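Local coordinates for protein 4-amino-4-deoxy-L-arabinose transferase or related glycosyltransferases of PMT family (Cupriavidus metallidurans, PDB 5EZM) that probably transfers a pentose, 4-amino-4-deoxy-L-arabinose, from an undecaprenyl-phosphate carrier to lipid A in the bacterial membrane, as a zinc-containing GT-C glycosyltransferase, at residues R52-P57 with L105-A110; R61-S66 with L493-R498. All coordinates share one frame; numbering follows the deposited sequence.

Contact 1: residues R52-P57 with L105-A110; sequences RHLVGP and LGEWQA. With MPG ([(Z)-octadec-9-enyl] (2R)-2,3-bis(oxidanyl)propanoate), chain B.
The imidazole of His53 and the carboxylate of Glu107 lie side by side and point the same way, their planes 61° apart, with Glu107 OE2 approaching the ring obliquely, 3.6 Å from His53 CD2. The contact joins, within the GT-C fold, the loop between helices 31-47 and 58-72 to a helix whose N-cap is Gly106. On the other side of this short helix, 107-110, the indole of Trp108 is covered on both faces. Gln109 CD lies over the rim of one, while the lipid MPG runs across the opposite face, its C5 3.8 Å above the ring plane and centred on it. Glu107 carries the protein-protein part. With CG anti to the carbonyl carbon (chi1 -79°) and the chain bent at chi2 (83°), its methylene CG comes to 3.4 Å from Arg52 O, and the Leu54 side chain passes it at a slant. The polar groups are satisfied elsewhere: Glu107 OE2 is hydrogen-bonded to the hydroxyl of Tyr496, His53 ND1 is hydrogen-bonded to Glu458 OE2, and Arg52 O accepts from Arg111. Glu458, with Glu107 nearby but not bonded to the ring, could favour a protonated His53. The hydrocarbon contact on the far side of the helix is closest where Trp108 CZ3 meets MPG C7, at 3.7 Å.

Contact 2: residues R61-S66 with L493-R498; sequences RYAEIS and LPFYLR
Helix 61-66, part of the longer helix 58-72, and the short helix 493-497 run in roughly the same direction, their axes 40° apart and 9.1 Å from each other at closest approach. The CA atoms of Glu64 and Phe495 come within 5.2 Å. Helix 493-497 ends in a Schellman motif at Arg498, whose backbone has a positive phi. The contact thus packs the C-terminal region against an early helix of the GT-C fold. Phe495, with CG anti to its N (chi1 175°), extends alongside helix 61-66, where Ala63 CB sits over one ring face, 4.2 Å from the centroid, in a CH-pi contact. The opposite face is lined toward its rim by Arg498 NH1, which donates a 2.9 Å hydrogen bond to Phe495 O; Arg498 N reaches that same oxygen from the other face of the carbonyl plane. Glu64 OE1 lies at the ring's edge, near its plane, and 3.2 Å from Phe495 CA. Carbon surfaces and two oxygens thus meet Phe495, the oxygens bonded elsewhere: Ala63 O accepts from Tyr100 OH, and Glu64 OE1 is salt-bridged to Arg67. The buried carboxylate is probably balanced by Arg67 of the same helix, although Glu68 also lies close by.

How the contacts relate
The two contacts lie side by side, their centres about 9 Å apart, and their segments alternate along the chain. Tyr496 joins them: besides meeting Glu107, its hydroxyl is probably bonded to the backbone N of Leu54, 2.9 Å away, so helix 493-497 meets both segments of contact 1. Helix 58-72 serves both as well, since Ala63 of contact 2 also touches Leu54 and Ala110. Contact 2 is buried between two helices, mostly a phenyl ring against a helix, with a carboxylate at the ring's edge. Contact 1 is only partly buried and sets a loop against a helix start, carboxylate beside imidazole; the Glu107 helix carries lipid on its far face, on Trp108.

Contact 1: residues R52-P57 with L105-A110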
# COMPACT_ATOMS: atom_id res chain seq x y z
N ARG A 52 13.88 -0.11 -5.92
CA ARG A 52 12.99 0.11 -7.05
C ARG A 52 12.71 1.60 -7.17
O ARG A 52 12.59 2.30 -6.16
CB ARG A 52 11.67 -0.65 -6.91
CG ARG A 52 11.81 -2.15 -6.70
CD ARG A 52 10.44 -2.81 -6.57
NE ARG A 52 9.67 -2.29 -5.44
CZ ARG A 52 8.69 -1.41 -5.55
NH1 ARG A 52 8.34 -0.93 -6.74
NH2 ARG A 52 8.04 -0.99 -4.46
N HIS A 53 12.60 2.08 -8.41
CA HIS A 53 12.11 3.44 -8.61
C HIS A 53 10.62 3.49 -8.33
O HIS A 53 9.92 2.48 -8.32
CB HIS A 53 12.41 3.91 -10.04
CG HIS A 53 13.85 4.17 -10.30
ND1 HIS A 53 14.69 3.24 -10.87
CD2 HIS A 53 14.62 5.26 -10.05
CE1 HIS A 53 15.91 3.74 -10.97
NE2 HIS A 53 15.89 4.97 -10.48
N LEU A 54 10.13 4.71 -8.09
CA LEU A 54 8.74 4.89 -7.68
C LEU A 54 7.79 4.54 -8.82
O LEU A 54 7.98 4.98 -9.96
CB LEU A 54 8.50 6.32 -7.21
CG LEU A 54 9.25 6.76 -5.96
CD1 LEU A 54 8.86 8.17 -5.57
CD2 LEU A 54 8.99 5.79 -4.81
N VAL A 55 6.78 3.74 -8.51
CA VAL A 55 5.82 3.25 -9.50
C VAL A 55 4.55 4.09 -9.38
O VAL A 55 3.86 4.06 -8.36
CB VAL A 55 5.53 1.76 -9.30
CG1 VAL A 55 4.36 1.32 -10.17
CG2 VAL A 55 6.78 0.94 -9.60
N GLY A 56 4.24 4.85 -10.43
CA GLY A 56 3.02 5.64 -10.46
C GLY A 56 1.79 4.79 -10.68
O GLY A 56 1.89 3.67 -11.18
N PRO A 57 0.61 5.31 -10.32
CA PRO A 57 0.42 6.64 -9.73
C PRO A 57 0.65 6.72 -8.23
O PRO A 57 1.15 7.74 -7.76
CB PRO A 57 -1.04 6.95 -10.05
CG PRO A 57 -1.70 5.62 -10.13
CD PRO A 57 -0.67 4.68 -10.70
N LEU A 105 14.90 13.06 1.32
CA LEU A 105 14.07 12.52 0.26
C LEU A 105 14.73 11.30 -0.37
O LEU A 105 15.96 11.19 -0.43
CB LEU A 105 13.82 13.57 -0.82
CG LEU A 105 13.07 14.82 -0.38
CD1 LEU A 105 13.02 15.84 -1.51
CD2 LEU A 105 11.68 14.45 0.07
N GLY A 106 13.89 10.38 -0.84
CA GLY A 106 14.39 9.18 -1.47
C GLY A 106 13.29 8.15 -1.59
O GLY A 106 12.18 8.31 -1.06
N GLU A 107 13.62 7.08 -2.32
CA GLU A 107 12.65 6.01 -2.55
C GLU A 107 12.27 5.31 -1.25
O GLU A 107 11.09 5.20 -0.92
CB GLU A 107 13.20 5.01 -3.56
CG GLU A 107 13.11 5.46 -5.01
CD GLU A 107 14.24 6.38 -5.44
OE1 GLU A 107 14.87 7.02 -4.57
OE2 GLU A 107 14.50 6.47 -6.66
N TRP A 108 13.27 4.83 -0.49
CA TRP A 108 12.95 4.05 0.70
C TRP A 108 12.31 4.91 1.78
O TRP A 108 11.47 4.41 2.54
CB TRP A 108 14.20 3.35 1.24
CG TRP A 108 15.24 4.23 1.89
CD1 TRP A 108 16.38 4.71 1.31
CD2 TRP A 108 15.25 4.70 3.24
NE1 TRP A 108 17.09 5.45 2.22
CE2 TRP A 108 16.42 5.46 3.41
CE3 TRP A 108 14.38 4.55 4.33
CZ2 TRP A 108 16.74 6.08 4.62
CZ3 TRP A 108 14.70 5.16 5.53
CH2 TRP A 108 15.87 5.92 5.67
N GLN A 109 12.66 6.19 1.86
CA GLN A 109 11.98 7.08 2.80
C GLN A 109 10.52 7.26 2.42
O GLN A 109 9.65 7.32 3.30
CB GLN A 109 12.69 8.43 2.86
CG GLN A 109 14.13 8.36 3.37
CD GLN A 109 15.14 8.23 2.25
OE1 GLN A 109 14.89 7.55 1.26
NE2 GLN A 109 16.29 8.88 2.41
N ALA A 110 10.23 7.33 1.13
CA ALA A 110 8.85 7.48 0.69
C ALA A 110 8.02 6.23 0.94
O ALA A 110 6.79 6.32 0.98
CB ALA A 110 8.81 7.84 -0.80
C2 MPG B . 19.35 0.53 0.94
C3 MPG B . 19.12 1.41 2.16
C4 MPG B . 18.02 0.88 3.07
C5 MPG B . 17.69 1.88 4.19
C6 MPG B . 16.95 1.24 5.38
C7 MPG B . 16.73 2.25 6.53
C8 MPG B . 15.97 1.64 7.73
C9 MPG B . 15.42 2.72 8.69
C10 MPG B . 14.43 2.14 9.73
C11 MPG B . 13.65 3.23 10.49
C12 MPG B . 12.79 2.66 11.67
C1 MPG B . 20.37 1.14 -0.03

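Contact 2: residues R61-S66 with L493-R498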
# COMPACT_ATOMS: atom_id res chain seq x y z
N ARG A 61 2.49 9.58 -6.36
CA ARG A 61 1.55 10.59 -5.88
C ARG A 61 1.77 10.88 -4.40
O ARG A 61 1.87 12.04 -3.99
CB ARG A 61 0.11 10.14 -6.12
CG ARG A 61 -0.90 10.93 -5.29
CD ARG A 61 -2.35 10.61 -5.63
NE ARG A 61 -2.60 9.17 -5.70
CZ ARG A 61 -3.13 8.56 -6.75
NH1 ARG A 61 -3.48 9.26 -7.82
NH2 ARG A 61 -3.31 7.25 -6.73
N TYR A 62 1.84 9.84 -3.57
CA TYR A 62 1.99 10.08 -2.14
C TYR A 62 3.39 10.54 -1.79
O TYR A 62 3.56 11.37 -0.89
CB TYR A 62 1.59 8.82 -1.37
CG TYR A 62 0.16 8.43 -1.64
CD1 TYR A 62 -0.86 9.37 -1.53
CD2 TYR A 62 -0.18 7.15 -2.04
CE1 TYR A 62 -2.18 9.04 -1.80
CE2 TYR A 62 -1.49 6.80 -2.31
CZ TYR A 62 -2.49 7.75 -2.18
OH TYR A 62 -3.80 7.42 -2.45
N ALA A 63 4.41 10.05 -2.51
CA ALA A 63 5.76 10.54 -2.27
C ALA A 63 5.88 12.02 -2.58
O ALA A 63 6.56 12.77 -1.87
CB ALA A 63 6.77 9.74 -3.09
N GLU A 64 5.19 12.48 -3.64
CA GLU A 64 5.28 13.87 -4.05
C GLU A 64 4.43 14.78 -3.17
O GLU A 64 4.88 15.86 -2.79
CB GLU A 64 4.87 14.03 -5.51
CG GLU A 64 4.68 15.48 -5.95
CD GLU A 64 5.95 16.31 -5.85
OE1 GLU A 64 7.06 15.73 -5.76
OE2 GLU A 64 5.86 17.55 -5.88
N ILE A 65 3.20 14.36 -2.86
CA ILE A 65 2.40 15.10 -1.89
C ILE A 65 3.18 15.29 -0.60
O ILE A 65 3.28 16.40 -0.07
CB ILE A 65 1.06 14.39 -1.64
CG1 ILE A 65 0.16 14.50 -2.87
CG2 ILE A 65 0.37 14.97 -0.43
CD1 ILE A 65 -1.11 13.68 -2.78
N SER A 66 3.77 14.21 -0.10
CA SER A 66 4.56 14.31 1.12
C SER A 66 5.76 15.23 0.93
O SER A 66 6.13 15.97 1.84
CB SER A 66 5.00 12.93 1.58
OG SER A 66 3.87 12.17 1.99
N LEU A 493 7.70 11.75 -12.38
CA LEU A 493 8.74 12.66 -12.83
C LEU A 493 8.83 13.94 -12.01
O LEU A 493 9.96 14.36 -11.70
CB LEU A 493 8.55 12.98 -14.32
CG LEU A 493 9.62 13.87 -14.95
CD1 LEU A 493 10.97 13.17 -14.93
CD2 LEU A 493 9.24 14.26 -16.36
N PRO A 494 7.73 14.61 -11.64
CA PRO A 494 7.88 15.81 -10.79
C PRO A 494 8.58 15.52 -9.47
O PRO A 494 9.35 16.37 -9.00
CB PRO A 494 6.44 16.29 -10.59
CG PRO A 494 5.57 15.19 -11.05
CD PRO A 494 6.34 14.45 -12.09
N PHE A 495 8.35 14.35 -8.86
CA PHE A 495 9.07 14.01 -7.64
C PHE A 495 10.56 13.94 -7.89
O PHE A 495 11.36 14.52 -7.13
CB PHE A 495 8.57 12.68 -7.08
CG PHE A 495 9.35 12.19 -5.88
CD1 PHE A 495 9.05 12.65 -4.60
CD2 PHE A 495 10.38 11.27 -6.03
CE1 PHE A 495 9.77 12.20 -3.50
CE2 PHE A 495 11.11 10.82 -4.93
CZ PHE A 495 10.80 11.28 -3.67
N TYR A 496 10.97 13.23 -8.94
CA TYR A 496 12.40 13.10 -9.22
C TYR A 496 13.02 14.43 -9.62
O TYR A 496 14.23 14.63 -9.42
CB TYR A 496 12.63 12.05 -10.30
CG TYR A 496 12.51 10.65 -9.76
CD1 TYR A 496 13.53 10.09 -9.00
CD2 TYR A 496 11.38 9.88 -10.00
CE1 TYR A 496 13.43 8.81 -8.50
CE2 TYR A 496 11.27 8.59 -9.50
CZ TYR A 496 12.30 8.07 -8.75
OH TYR A 496 12.20 6.79 -8.24
N LEU A 497 12.23 15.35 -10.17
CA LEU A 497 12.75 16.68 -10.49
C LEU A 497 12.74 17.63 -9.30
O LEU A 497 13.34 18.70 -9.39
CB LEU A 497 11.94 17.29 -11.64
CG LEU A 497 12.17 16.65 -13.01
CD1 LEU A 497 11.20 17.21 -14.03
CD2 LEU A 497 13.61 16.85 -13.46
N ARG A 498 12.08 17.25 -8.20
CA ARG A 498 11.83 18.16 -7.08
C ARG A 498 11.19 19.45 -7.58
O ARG A 498 11.59 20.56 -7.23
CB ARG A 498 13.12 18.45 -6.31
CG ARG A 498 14.04 17.26 -6.08
CD ARG A 498 13.46 16.30 -5.05
NE ARG A 498 14.47 15.38 -4.52
CZ ARG A 498 14.62 14.11 -4.89
NH1 ARG A 498 13.82 13.60 -5.82
NH2 ARG A 498 15.56 13.35 -4.34